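Local coordinates for Non-structural polyprotein (Sindbis virus, PDB 4GUA) that probably processes the viral non-structural polyprotein through its nsP2 cysteine protease, as part of a precursor that also holds the nsP3 macro and zinc-binding domains, at residues Glu422-Leu427 and Thr649-Phe654; Leu518-Pro523 and Lys601-Leu606; Gln551-Met556 and Met611-Val616; Ser569-Cys574 and Pro634-Lys639; Cys605-Ala610 and Thr628-Thr633. All blocks are in the same frame, centred on the assembly; numbering follows the deposited sequence.

Interaction 1 of 5, residues Glu422-Leu427 and Thr649-Phe654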
# COMPACT_ATOMS: atom_id res chain seq x y z
N GLU A 422 -20.00 -14.88 6.35
CA GLU A 422 -19.77 -14.97 4.91
C GLU A 422 -20.53 -13.87 4.18
O GLU A 422 -20.01 -13.22 3.27
CB GLU A 422 -20.22 -16.34 4.41
CG GLU A 422 -20.05 -16.54 2.93
CD GLU A 422 -20.37 -17.96 2.50
OE1 GLU A 422 -20.12 -18.89 3.30
OE2 GLU A 422 -20.85 -18.13 1.36
N ALA A 423 -21.78 -13.67 4.59
CA ALA A 423 -22.61 -12.60 4.06
C ALA A 423 -21.94 -11.25 4.27
O ALA A 423 -21.84 -10.46 3.35
CB ALA A 423 -23.99 -12.62 4.71
N LEU A 424 -21.47 -11.00 5.48
CA LEU A 424 -20.82 -9.75 5.80
C LEU A 424 -19.66 -9.48 4.84
O LEU A 424 -19.50 -8.37 4.35
CB LEU A 424 -20.29 -9.76 7.23
CG LEU A 424 -19.53 -8.49 7.63
CD1 LEU A 424 -20.48 -7.30 7.63
CD2 LEU A 424 -18.86 -8.66 8.98
N LYS A 425 -18.85 -10.51 4.60
CA LYS A 425 -17.73 -10.41 3.66
C LYS A 425 -18.21 -10.02 2.26
O LYS A 425 -17.61 -9.18 1.59
CB LYS A 425 -16.98 -11.73 3.60
CG LYS A 425 -15.84 -11.79 2.60
CD LYS A 425 -14.65 -10.96 3.03
CE LYS A 425 -13.41 -11.34 2.23
NZ LYS A 425 -12.27 -10.42 2.53
N LEU A 426 -19.29 -10.66 1.81
CA LEU A 426 -19.84 -10.37 0.49
C LEU A 426 -20.33 -8.93 0.39
O LEU A 426 -20.12 -8.26 -0.62
CB LEU A 426 -20.99 -11.34 0.18
CG LEU A 426 -20.54 -12.77 -0.11
CD1 LEU A 426 -21.70 -13.75 -0.04
CD2 LEU A 426 -19.89 -12.84 -1.49
N LEU A 427 -20.96 -8.44 1.45
CA LEU A 427 -21.50 -7.10 1.48
C LEU A 427 -20.37 -6.08 1.36
O LEU A 427 -20.40 -5.15 0.55
CB LEU A 427 -22.25 -6.90 2.80
CG LEU A 427 -22.78 -5.50 3.08
CD1 LEU A 427 -23.84 -5.09 2.05
CD2 LEU A 427 -23.33 -5.44 4.49
N THR A 649 -15.77 -18.71 9.14
CA THR A 649 -16.52 -18.29 10.32
C THR A 649 -16.12 -16.92 10.90
O THR A 649 -16.89 -16.32 11.65
CB THR A 649 -16.39 -19.34 11.42
OG1 THR A 649 -15.02 -19.48 11.80
CG2 THR A 649 -16.91 -20.68 10.93
N LYS A 650 -14.92 -16.45 10.57
CA LYS A 650 -14.49 -15.10 10.95
C LYS A 650 -13.71 -14.44 9.82
O LYS A 650 -12.69 -14.96 9.37
CB LYS A 650 -13.63 -15.16 12.22
N VAL A 651 -14.16 -13.27 9.36
CA VAL A 651 -13.60 -12.68 8.15
C VAL A 651 -12.91 -11.33 8.37
O VAL A 651 -12.94 -10.78 9.48
CB VAL A 651 -14.68 -12.48 7.06
CG1 VAL A 651 -15.20 -13.82 6.58
CG2 VAL A 651 -15.82 -11.60 7.58
N VAL A 652 -12.29 -10.83 7.31
CA VAL A 652 -11.68 -9.50 7.31
C VAL A 652 -12.37 -8.63 6.26
O VAL A 652 -12.84 -9.12 5.25
CB VAL A 652 -10.16 -9.55 7.04
CG1 VAL A 652 -9.47 -10.34 8.12
CG2 VAL A 652 -9.88 -10.15 5.68
N LEU A 653 -12.47 -7.34 6.56
CA LEU A 653 -13.25 -6.41 5.75
C LEU A 653 -12.50 -5.49 4.76
O LEU A 653 -13.12 -4.62 4.15
CB LEU A 653 -14.16 -5.61 6.67
CG LEU A 653 -15.04 -6.52 7.54
CD1 LEU A 653 -15.88 -5.70 8.50
CD2 LEU A 653 -15.92 -7.39 6.66
N PHE A 654 -11.19 -5.63 4.62
CA PHE A 654 -10.46 -4.80 3.65
C PHE A 654 -10.55 -5.39 2.24
O PHE A 654 -11.07 -6.48 2.04
CB PHE A 654 -9.00 -4.61 4.06
CG PHE A 654 -8.21 -5.90 4.14
CD1 PHE A 654 -7.66 -6.46 3.01
CD2 PHE A 654 -8.02 -6.54 5.36
CE1 PHE A 654 -6.93 -7.63 3.08
CE2 PHE A 654 -7.30 -7.71 5.44
CZ PHE A 654 -6.75 -8.26 4.30
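Lys425 and Val652 supply the polar half of this contact between a macro-domain helix and a loop of the zinc-binding region. The two side chains run side by side and point the same way. The lysine chain bends at chi2 (72°), which turns CD, and runs on extended; its NZ donates to Val652 O at 3.1 Å. The ammonium stands 32° out of the carbonyl plane, and Lys425 CD packs at 3.4 Å from the same Val652 O, the aliphatic shaft lying beside the oxygen.

The apolar contacts involve Leu424 and the base of the same lysine. Leu424 and Leu653 cross at about a right angle, with Leu424 CG 3.9 Å from Leu653 CD2. Val651 spreads both methyls against Lys425 CB, CG1 being 4.1 Å away.

Beyond the pair, Leu653 O accepts a hydrogen bond from His432, further along helix 420-440, while Leu424 also touches Val465 and Cys469 of helix 463-474. The loop thus lies against a helix that already packs within the macro domain.

Interaction 2 of 5, residues Leu518-Pro523 and Lys601-Leu606. With ZN (zinc ion), chain V.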
# COMPACT_ATOMS: atom_id res chain seq x y z
N LEU A 518 6.86 -3.74 10.64
CA LEU A 518 5.88 -4.63 11.27
C LEU A 518 4.90 -5.27 10.30
O LEU A 518 4.31 -4.60 9.45
CB LEU A 518 5.08 -3.87 12.33
CG LEU A 518 4.23 -4.73 13.27
CD1 LEU A 518 5.10 -5.71 14.06
CD2 LEU A 518 3.43 -3.86 14.21
N VAL A 519 4.76 -6.58 10.43
CA VAL A 519 3.82 -7.35 9.63
C VAL A 519 2.68 -7.88 10.49
O VAL A 519 2.90 -8.41 11.57
CB VAL A 519 4.50 -8.54 8.97
CG1 VAL A 519 3.46 -9.42 8.29
CG2 VAL A 519 5.54 -8.07 7.98
N TRP A 520 1.45 -7.72 10.01
CA TRP A 520 0.29 -8.21 10.73
C TRP A 520 0.06 -9.67 10.39
O TRP A 520 -0.12 -10.02 9.23
CB TRP A 520 -0.92 -7.36 10.36
CG TRP A 520 -2.13 -7.57 11.22
CD1 TRP A 520 -2.45 -8.68 11.95
CD2 TRP A 520 -3.19 -6.63 11.44
NE1 TRP A 520 -3.64 -8.49 12.60
CE2 TRP A 520 -4.12 -7.24 12.30
CE3 TRP A 520 -3.45 -5.34 10.98
CZ2 TRP A 520 -5.28 -6.60 12.72
CZ3 TRP A 520 -4.60 -4.70 11.40
CH2 TRP A 520 -5.50 -5.34 12.26
N ILE A 521 0.05 -10.54 11.40
CA ILE A 521 -0.05 -11.98 11.18
C ILE A 521 -1.31 -12.58 11.79
O ILE A 521 -1.92 -12.01 12.70
CB ILE A 521 1.17 -12.74 11.76
CG1 ILE A 521 1.42 -12.32 13.22
CG2 ILE A 521 2.40 -12.51 10.90
CD1 ILE A 521 2.41 -13.20 13.97
N HIS A 522 -1.69 -13.74 11.27
CA HIS A 522 -2.81 -14.50 11.81
C HIS A 522 -2.54 -14.87 13.28
O HIS A 522 -1.41 -15.19 13.65
CB HIS A 522 -3.01 -15.76 10.96
CG HIS A 522 -4.27 -16.51 11.27
ND1 HIS A 522 -4.31 -17.61 12.09
CD2 HIS A 522 -5.55 -16.29 10.86
CE1 HIS A 522 -5.55 -18.05 12.18
NE2 HIS A 522 -6.32 -17.27 11.44
N PRO A 523 -3.58 -14.85 14.13
CA PRO A 523 -3.41 -15.11 15.57
C PRO A 523 -2.81 -16.48 15.91
O PRO A 523 -2.10 -16.62 16.91
CB PRO A 523 -4.84 -15.01 16.12
CG PRO A 523 -5.57 -14.16 15.12
CD PRO A 523 -4.97 -14.49 13.79
N LYS A 601 -1.11 -11.71 0.68
CA LYS A 601 -1.71 -11.14 1.87
C LYS A 601 -1.48 -12.07 3.06
O LYS A 601 -1.59 -13.29 2.94
CB LYS A 601 -3.19 -10.80 1.66
CG LYS A 601 -4.11 -11.93 1.32
CD LYS A 601 -5.53 -11.40 1.13
CE LYS A 601 -5.76 -10.87 -0.26
NZ LYS A 601 -6.69 -11.76 -1.02
N THR A 602 -1.16 -11.46 4.20
CA THR A 602 -0.88 -12.18 5.43
C THR A 602 -2.12 -12.50 6.26
O THR A 602 -2.05 -13.29 7.19
CB THR A 602 0.03 -11.34 6.34
OG1 THR A 602 -0.64 -10.13 6.68
CG2 THR A 602 1.34 -11.00 5.65
N LEU A 603 -3.24 -11.88 5.93
CA LEU A 603 -4.43 -12.01 6.76
C LEU A 603 -5.71 -12.07 5.92
O LEU A 603 -6.56 -11.19 6.02
CB LEU A 603 -4.49 -10.83 7.72
CG LEU A 603 -5.31 -11.01 8.98
CD1 LEU A 603 -4.60 -11.97 9.93
CD2 LEU A 603 -5.57 -9.67 9.65
N PRO A 604 -5.85 -13.12 5.11
CA PRO A 604 -7.03 -13.29 4.24
C PRO A 604 -8.31 -13.53 5.04
O PRO A 604 -9.40 -13.15 4.61
CB PRO A 604 -6.67 -14.50 3.39
CG PRO A 604 -5.65 -15.24 4.19
CD PRO A 604 -4.87 -14.20 4.92
N CYS A 605 -8.17 -14.19 6.18
CA CYS A 605 -9.27 -14.31 7.13
C CYS A 605 -8.73 -14.65 8.50
O CYS A 605 -7.54 -14.87 8.66
CB CYS A 605 -10.29 -15.36 6.67
SG CYS A 605 -9.66 -17.04 6.61
N LEU A 606 -9.62 -14.68 9.49
CA LEU A 606 -9.23 -14.99 10.86
C LEU A 606 -9.51 -16.43 11.29
O LEU A 606 -9.17 -16.82 12.40
CB LEU A 606 -9.93 -14.03 11.82
CG LEU A 606 -9.57 -12.57 11.55
CD1 LEU A 606 -10.25 -11.66 12.55
CD2 LEU A 606 -8.06 -12.38 11.56
ZN ZN V . -11.61 -18.40 6.46
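The contact belongs to the four-cysteine zinc site of the nsP3 zinc-binding domain: Trp520 and His522, on and just after strand 519-520, meet Leu603 and the backbone of the loop that delivers Cys605 to the metal. That strand pairs in parallel with strand 533-534, and loop 601-606 lies along its exit. Cys605 SG binds the zinc ion at 2.4 Å, completing the site with Cys607, Cys630 and Cys648.

Leu603 divides its two methyls between the partners. With CG anti to the backbone N (chi1 -158°) the branch is carried toward Trp520 and His522; from there CD2 makes a CH-pi contact over one face of the indole, 3.9 Å from the centroid of the Trp520 five-membered ring and 16° off its normal. The other methyl, CD1, reaches back to the chain, 3.6 Å from His522 CA.

At the strand end of the contact, Thr602 OG1 donates to Trp520 O at 2.6 Å, nearly along the C=O axis, while Thr602 CG2 packs on Val519 CG1. The hydroxyl thus ties the zinc-bearing loop to the backbone at the end of strand 519-520.

At the metal end the His522 ring meets backbone oxygens of the loop. Cys605 O lies at the ring edge, near its plane, 3.3 Å from His522 CD2. His522 NE2 has a weak bond to Cys607 O and another weak, bent one to Leu606 O at 3.0 Å, with an N-H...O angle of 138°.

Interaction 3 of 5, residues Gln551-Met556 and Met611-Val616. With SO4 (sulfate ion), chain K.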
# COMPACT_ATOMS: atom_id res chain seq x y z
N GLN A 551 9.66 -19.43 0.75
CA GLN A 551 9.48 -20.17 -0.50
C GLN A 551 7.99 -20.30 -0.82
O GLN A 551 7.56 -20.05 -1.95
CB GLN A 551 10.13 -21.55 -0.41
CG GLN A 551 10.16 -22.31 -1.72
CD GLN A 551 11.05 -21.65 -2.77
OE1 GLN A 551 10.58 -20.83 -3.56
NE2 GLN A 551 12.32 -22.02 -2.78
N ALA A 552 7.21 -20.69 0.18
CA ALA A 552 5.77 -20.82 0.00
C ALA A 552 5.18 -19.49 -0.46
O ALA A 552 4.33 -19.46 -1.34
CB ALA A 552 5.12 -21.27 1.30
N ALA A 553 5.65 -18.40 0.14
CA ALA A 553 5.15 -17.07 -0.20
C ALA A 553 5.45 -16.70 -1.66
O ALA A 553 4.59 -16.16 -2.36
CB ALA A 553 5.74 -16.03 0.73
N LYS A 554 6.67 -16.98 -2.09
CA LYS A 554 7.12 -16.65 -3.44
C LYS A 554 6.27 -17.38 -4.45
O LYS A 554 5.84 -16.82 -5.46
CB LYS A 554 8.58 -17.07 -3.63
CG LYS A 554 9.59 -16.05 -3.17
CD LYS A 554 10.91 -16.73 -2.81
CE LYS A 554 11.67 -17.23 -4.03
NZ LYS A 554 13.09 -16.76 -4.01
N ASP A 555 6.03 -18.66 -4.17
CA ASP A 555 5.31 -19.53 -5.09
C ASP A 555 3.85 -19.11 -5.22
O ASP A 555 3.33 -19.04 -6.33
CB ASP A 555 5.44 -20.99 -4.65
CG ASP A 555 6.86 -21.53 -4.82
OD1 ASP A 555 7.67 -20.88 -5.50
OD2 ASP A 555 7.15 -22.63 -4.30
N MET A 556 3.19 -18.82 -4.10
CA MET A 556 1.83 -18.29 -4.12
C MET A 556 1.77 -17.03 -4.98
O MET A 556 0.85 -16.83 -5.77
CB MET A 556 1.37 -17.90 -2.72
CG MET A 556 1.24 -19.02 -1.73
SD MET A 556 0.92 -18.32 -0.11
CE MET A 556 -0.77 -17.78 -0.29
N MET A 611 -5.54 -18.84 4.32
CA MET A 611 -4.47 -19.35 3.50
C MET A 611 -3.35 -18.33 3.48
O MET A 611 -3.28 -17.44 2.63
CB MET A 611 -5.00 -19.56 2.08
CG MET A 611 -4.20 -20.51 1.21
SD MET A 611 -4.48 -22.25 1.60
CE MET A 611 -6.22 -22.42 1.25
N THR A 612 -2.45 -18.52 4.43
CA THR A 612 -1.23 -17.75 4.58
C THR A 612 -0.08 -18.53 3.95
O THR A 612 -0.19 -19.74 3.76
CB THR A 612 -0.93 -17.45 6.05
OG1 THR A 612 -0.72 -18.68 6.76
CG2 THR A 612 -2.11 -16.72 6.68
N PRO A 613 1.01 -17.84 3.61
CA PRO A 613 2.18 -18.62 3.22
C PRO A 613 2.52 -19.66 4.29
O PRO A 613 3.04 -20.74 4.00
CB PRO A 613 3.28 -17.56 3.11
CG PRO A 613 2.54 -16.31 2.75
CD PRO A 613 1.24 -16.39 3.50
N GLU A 614 2.20 -19.34 5.54
CA GLU A 614 2.45 -20.26 6.63
C GLU A 614 1.62 -21.52 6.46
O GLU A 614 2.16 -22.63 6.49
CB GLU A 614 2.16 -19.59 7.97
CG GLU A 614 2.45 -20.45 9.17
CD GLU A 614 2.35 -19.69 10.48
OE1 GLU A 614 2.13 -18.46 10.43
OE2 GLU A 614 2.51 -20.32 11.55
N ARG A 615 0.32 -21.37 6.28
CA ARG A 615 -0.54 -22.54 6.17
C ARG A 615 -0.19 -23.36 4.94
O ARG A 615 -0.20 -24.58 4.98
CB ARG A 615 -2.02 -22.15 6.11
CG ARG A 615 -2.91 -23.38 6.01
CD ARG A 615 -4.31 -23.13 6.54
NE ARG A 615 -5.18 -24.30 6.33
CZ ARG A 615 -5.97 -24.49 5.29
NH1 ARG A 615 -6.05 -23.60 4.31
NH2 ARG A 615 -6.71 -25.59 5.23
N VAL A 616 0.11 -22.68 3.83
CA VAL A 616 0.46 -23.39 2.61
C VAL A 616 1.68 -24.26 2.87
O VAL A 616 1.75 -25.40 2.42
CB VAL A 616 0.76 -22.42 1.45
CG1 VAL A 616 1.55 -23.13 0.36
CG2 VAL A 616 -0.54 -21.86 0.89
S SO4 K . -5.14 -27.32 8.76
O1 SO4 K . -5.51 -26.92 7.41
O2 SO4 K . -3.96 -26.54 9.18
O3 SO4 K . -6.24 -27.04 9.68
O4 SO4 K . -4.83 -28.75 8.74
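Met556 and Pro613 form the dense part of this helix-to-helix contact, where helix 550-562 meets the first turn of helix 613-621. Met556 SD rests 3.6 Å from Pro613 CA and 4.0 Å from Val616 CG2, and its chain bends at chi3 (73°), bringing CE round toward Met611 O. Two alanines let the backbones come close: Ala553 CB sits 3.7 Å from Pro613 CB, and Ala552 CB lies over Pro613 O and beside Val616 CG1. Leu573 of helix 566-577 also touches Met556, and most residues of this side are buried.

The other flank of helix 613-621 is polar, and Arg615 there is partly exposed. Thr612, the buried N-cap residue, accepts at OG1 from Arg615 N at 2.9 Å. The Arg615 side chain extends from CG to NE and presents its guanidinium edge to a sulfate, probably from the crystallisation liquor; NE and NH2 both donate to O1, NH2 at 2.8 Å. The same NH2 also bonds Thr628 O.

No hydrogen bond joins the two segments. What holds them together here is apolar surface and a thioether, while Thr612 caps its own helix, Arg615 turns to Thr628 and the sulfate, and Glu614 bonds Ser525 and Cys526.

Interaction 4 of 5, residues Ser569-Cys574 and Pro634-Lys639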
# COMPACT_ATOMS: atom_id res chain seq x y z
N SER A 569 -6.51 -18.78 -9.76
CA SER A 569 -5.28 -18.74 -8.99
C SER A 569 -5.34 -19.67 -7.78
O SER A 569 -4.44 -20.48 -7.56
CB SER A 569 -5.01 -17.32 -8.50
OG SER A 569 -3.71 -17.24 -7.95
N ASN A 570 -6.41 -19.55 -7.01
CA ASN A 570 -6.55 -20.35 -5.80
C ASN A 570 -6.72 -21.82 -6.13
O ASN A 570 -6.33 -22.68 -5.35
CB ASN A 570 -7.72 -19.84 -4.96
CG ASN A 570 -7.39 -18.55 -4.26
OD1 ASN A 570 -6.22 -18.22 -4.06
ND2 ASN A 570 -8.42 -17.80 -3.88
N GLU A 571 -7.31 -22.12 -7.29
CA GLU A 571 -7.41 -23.49 -7.75
C GLU A 571 -6.02 -24.09 -7.99
O GLU A 571 -5.72 -25.20 -7.55
CB GLU A 571 -8.22 -23.56 -9.05
CG GLU A 571 -8.74 -24.95 -9.35
CD GLU A 571 -9.41 -25.04 -10.71
OE1 GLU A 571 -9.45 -24.00 -11.42
OE2 GLU A 571 -9.89 -26.14 -11.07
N GLN A 572 -5.17 -23.34 -8.68
CA GLN A 572 -3.81 -23.77 -8.92
C GLN A 572 -3.04 -23.87 -7.60
O GLN A 572 -2.14 -24.70 -7.46
CB GLN A 572 -3.10 -22.81 -9.87
CG GLN A 572 -3.73 -22.75 -11.24
CD GLN A 572 -3.93 -24.12 -11.84
OE1 GLN A 572 -3.10 -25.02 -11.67
NE2 GLN A 572 -5.04 -24.31 -12.54
N LEU A 573 -3.38 -23.01 -6.65
CA LEU A 573 -2.73 -23.05 -5.35
C LEU A 573 -3.12 -24.33 -4.64
O LEU A 573 -2.31 -24.92 -3.93
CB LEU A 573 -3.11 -21.83 -4.51
CG LEU A 573 -2.56 -21.79 -3.08
CD1 LEU A 573 -1.04 -21.80 -3.07
CD2 LEU A 573 -3.07 -20.56 -2.33
N CYS A 574 -4.36 -24.76 -4.83
CA CYS A 574 -4.81 -26.02 -4.24
C CYS A 574 -4.00 -27.16 -4.84
O CYS A 574 -3.56 -28.05 -4.14
CB CYS A 574 -6.30 -26.25 -4.48
SG CYS A 574 -7.40 -25.29 -3.41
N PRO A 634 -11.68 -17.69 -2.39
CA PRO A 634 -12.63 -17.97 -3.47
C PRO A 634 -12.09 -19.00 -4.44
O PRO A 634 -10.93 -18.94 -4.84
CB PRO A 634 -12.79 -16.62 -4.16
CG PRO A 634 -12.42 -15.62 -3.13
CD PRO A 634 -11.34 -16.26 -2.31
N LEU A 635 -12.95 -19.94 -4.82
CA LEU A 635 -12.58 -20.97 -5.77
C LEU A 635 -13.58 -21.00 -6.91
O LEU A 635 -14.67 -20.43 -6.79
CB LEU A 635 -12.53 -22.34 -5.10
CG LEU A 635 -11.32 -22.58 -4.20
CD1 LEU A 635 -11.54 -23.79 -3.32
CD2 LEU A 635 -10.06 -22.75 -5.04
N PRO A 636 -13.21 -21.66 -8.01
CA PRO A 636 -14.18 -21.79 -9.09
C PRO A 636 -15.47 -22.42 -8.56
O PRO A 636 -15.47 -23.08 -7.53
CB PRO A 636 -13.48 -22.73 -10.07
CG PRO A 636 -12.03 -22.50 -9.84
CD PRO A 636 -11.89 -22.18 -8.38
N LYS A 637 -16.55 -22.18 -9.29
CA LYS A 637 -17.88 -22.62 -8.88
C LYS A 637 -18.01 -24.14 -8.94
O LYS A 637 -18.75 -24.73 -8.16
CB LYS A 637 -18.95 -21.90 -9.71
CG LYS A 637 -18.54 -21.58 -11.15
CD LYS A 637 -17.97 -20.15 -11.23
CE LYS A 637 -17.14 -19.90 -12.48
NZ LYS A 637 -15.93 -20.76 -12.55
N HIS A 638 -17.28 -24.78 -9.85
CA HIS A 638 -17.30 -26.24 -9.93
C HIS A 638 -16.53 -26.84 -8.76
O HIS A 638 -16.07 -26.12 -7.87
CB HIS A 638 -16.74 -26.74 -11.27
CG HIS A 638 -15.30 -26.41 -11.50
ND1 HIS A 638 -14.27 -27.25 -11.12
CD2 HIS A 638 -14.71 -25.35 -12.10
CE1 HIS A 638 -13.11 -26.72 -11.46
NE2 HIS A 638 -13.35 -25.57 -12.06
N LYS A 639 -16.41 -28.16 -8.73
CA LYS A 639 -15.73 -28.83 -7.62
C LYS A 639 -14.35 -29.35 -8.05
O LYS A 639 -14.13 -29.70 -9.21
CB LYS A 639 -16.60 -29.96 -7.05
CG LYS A 639 -17.87 -29.48 -6.33
CD LYS A 639 -17.55 -28.53 -5.16
CE LYS A 639 -18.11 -29.05 -3.85
NZ LYS A 639 -17.73 -28.20 -2.69
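Asn570 of helix 566-577 meets Pro634, and Glu571 meets Pro636 and His638, of loop 634-639, a helix-on-loop contact at the surface of the zinc-binding domain. Asn570 presents its amide with CG anti to the carbonyl carbon (chi1 -74°), and ND2 donates to Pro634 O at 2.9 Å. The bond is straight, 164° at the hydrogen, and the oxygen lies in the amide plane.

Glu571 extends beyond CG to cross Pro636 obliquely, its OE1 3.4 Å from Pro636 CG. It meets His638 at about a right angle: OE2 comes to the edge of the imidazole, 3.3 Å from His638 CE1, with carboxylate and ring planes 64° apart. The ring itself is steadied by His638 ND1, which donates to Lys639 O.

Between these polar arms Leu635 turns its end toward the helix, among Val629 and Val643 of the adjoining strands. Its methyl CD2 lies 3.6 Å from Glu571 N and 4.0 Å from Cys574 SG.

Interaction 5 of 5, residues Cys605-Ala610 and Thr628-Thr633. With ZN (zinc ion), chain V.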
# COMPACT_ATOMS: atom_id res chain seq x y z
N CYS A 605 -8.17 -14.19 6.18
CA CYS A 605 -9.27 -14.31 7.13
C CYS A 605 -8.73 -14.65 8.50
O CYS A 605 -7.54 -14.87 8.66
CB CYS A 605 -10.29 -15.36 6.67
SG CYS A 605 -9.66 -17.04 6.61
N LEU A 606 -9.62 -14.68 9.49
CA LEU A 606 -9.23 -14.99 10.86
C LEU A 606 -9.51 -16.43 11.29
O LEU A 606 -9.17 -16.82 12.40
CB LEU A 606 -9.93 -14.03 11.82
CG LEU A 606 -9.57 -12.57 11.55
CD1 LEU A 606 -10.25 -11.66 12.55
CD2 LEU A 606 -8.06 -12.38 11.56
N CYS A 607 -10.08 -17.23 10.39
CA CYS A 607 -10.46 -18.59 10.75
C CYS A 607 -9.25 -19.52 10.63
O CYS A 607 -8.18 -19.09 10.19
CB CYS A 607 -11.62 -19.09 9.87
SG CYS A 607 -11.13 -19.98 8.37
N MET A 608 -9.43 -20.78 11.00
CA MET A 608 -8.31 -21.72 11.09
C MET A 608 -7.78 -22.15 9.73
O MET A 608 -6.71 -22.75 9.63
CB MET A 608 -8.70 -22.97 11.88
CG MET A 608 -9.65 -23.90 11.15
SD MET A 608 -10.32 -25.19 12.22
CE MET A 608 -8.82 -26.04 12.72
N TYR A 609 -8.56 -21.87 8.68
CA TYR A 609 -8.19 -22.29 7.33
C TYR A 609 -7.53 -21.19 6.51
O TYR A 609 -7.15 -21.41 5.36
CB TYR A 609 -9.43 -22.84 6.62
CG TYR A 609 -10.05 -24.00 7.36
CD1 TYR A 609 -9.39 -25.22 7.45
CD2 TYR A 609 -11.29 -23.88 7.97
CE1 TYR A 609 -9.94 -26.29 8.14
CE2 TYR A 609 -11.85 -24.95 8.66
CZ TYR A 609 -11.17 -26.15 8.74
OH TYR A 609 -11.72 -27.22 9.42
N ALA A 610 -7.33 -20.02 7.11
CA ALA A 610 -6.83 -18.85 6.39
C ALA A 610 -5.60 -19.23 5.59
O ALA A 610 -4.69 -19.84 6.13
CB ALA A 610 -6.49 -17.75 7.37
N THR A 628 -8.68 -28.45 3.08
CA THR A 628 -9.91 -27.73 3.32
C THR A 628 -9.71 -26.24 3.07
O THR A 628 -8.71 -25.65 3.51
CB THR A 628 -10.41 -27.95 4.76
OG1 THR A 628 -10.63 -29.35 4.97
CG2 THR A 628 -11.70 -27.18 5.01
N VAL A 629 -10.64 -25.63 2.34
CA VAL A 629 -10.55 -24.22 1.98
C VAL A 629 -11.82 -23.49 2.39
O VAL A 629 -12.92 -23.99 2.18
CB VAL A 629 -10.36 -24.06 0.47
CG1 VAL A 629 -10.35 -22.59 0.08
CG2 VAL A 629 -9.09 -24.76 0.03
N CYS A 630 -11.66 -22.31 2.99
CA CYS A 630 -12.82 -21.55 3.42
C CYS A 630 -13.31 -20.59 2.33
O CYS A 630 -12.68 -20.46 1.28
CB CYS A 630 -12.51 -20.78 4.70
SG CYS A 630 -11.29 -19.48 4.49
N SER A 631 -14.41 -19.90 2.61
CA SER A 631 -15.05 -19.06 1.60
C SER A 631 -14.26 -17.77 1.35
O SER A 631 -14.50 -17.08 0.35
CB SER A 631 -16.48 -18.73 2.03
OG SER A 631 -16.50 -17.84 3.14
N SER A 632 -13.33 -17.45 2.24
CA SER A 632 -12.47 -16.28 2.06
C SER A 632 -11.30 -16.60 1.14
O SER A 632 -10.45 -15.76 0.87
CB SER A 632 -11.95 -15.76 3.40
OG SER A 632 -12.98 -15.13 4.13
N THR A 633 -11.25 -17.84 0.66
CA THR A 633 -10.33 -18.18 -0.41
C THR A 633 -11.19 -18.65 -1.58
O THR A 633 -11.44 -19.85 -1.74
CB THR A 633 -9.37 -19.29 0.03
OG1 THR A 633 -8.50 -18.78 1.04
CG2 THR A 633 -8.54 -19.79 -1.14
ZN ZN V . -11.61 -18.40 6.46
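In Cys630, as in Cys605, SG stands between the backbone N and the carbonyl carbon (chi1 67° and 65°), the crowded position, and the two sulfurs come within 3.6 Å of each other on one zinc ion. Cys630 SG binds the metal at 2.3 Å and Cys607 SG at 2.5 Å. Behind the thiolates, Cys605 CB packs on Ser632 CB at 3.7 Å.

Each segment folds into a type I turn, Cys607-Ala610 and Cys630-Thr633, and each turn directs an N-H at its leading sulfur. Tyr609 N donates to Cys607 SG at 3.2 Å, with an angle of 159°; Ser632 N makes a weak bond to Cys630 SG. Such N-H...S bonds would be expected to offset some of the thiolate charge.

Away from the metal, Tyr609 lies between two residues. Thr628 CG2 makes a CH-pi contact over one face, offset toward the rim, 3.9 Å from the Tyr609 ring centroid, and Met608 CG is over the centre of the opposite face.

Cys648 supplies the fourth ligand, its N held by Ser631 OG. A four-cysteine zinc site with N-H...S bonds from type I turns is characteristic of structural zinc sites, consistent with such a role in the nsP3 zinc-binding domain.

Interactions 2 to 5 lie within the zinc-binding region of nsP3, whereas interaction 1 joins that region to the macro domain through helix 420-440. Interactions 2 and 5 share Cys605 and Leu606, their centres about 12 Å apart. Interaction 1 is about 11 Å from interaction 5, centre to centre, and touches it beside the zinc ion. Interactions 3 and 4 use the consecutive helices 550-562 and 566-577, with Leu573 bridging them. Along the chain the segments of interaction 1 bracket all the others, and those of interaction 3 alternate with those of interactions 2, 4 and 5. Segments distant in sequence are thus interleaved in one compact region, with interactions 2 and 5 at the metal.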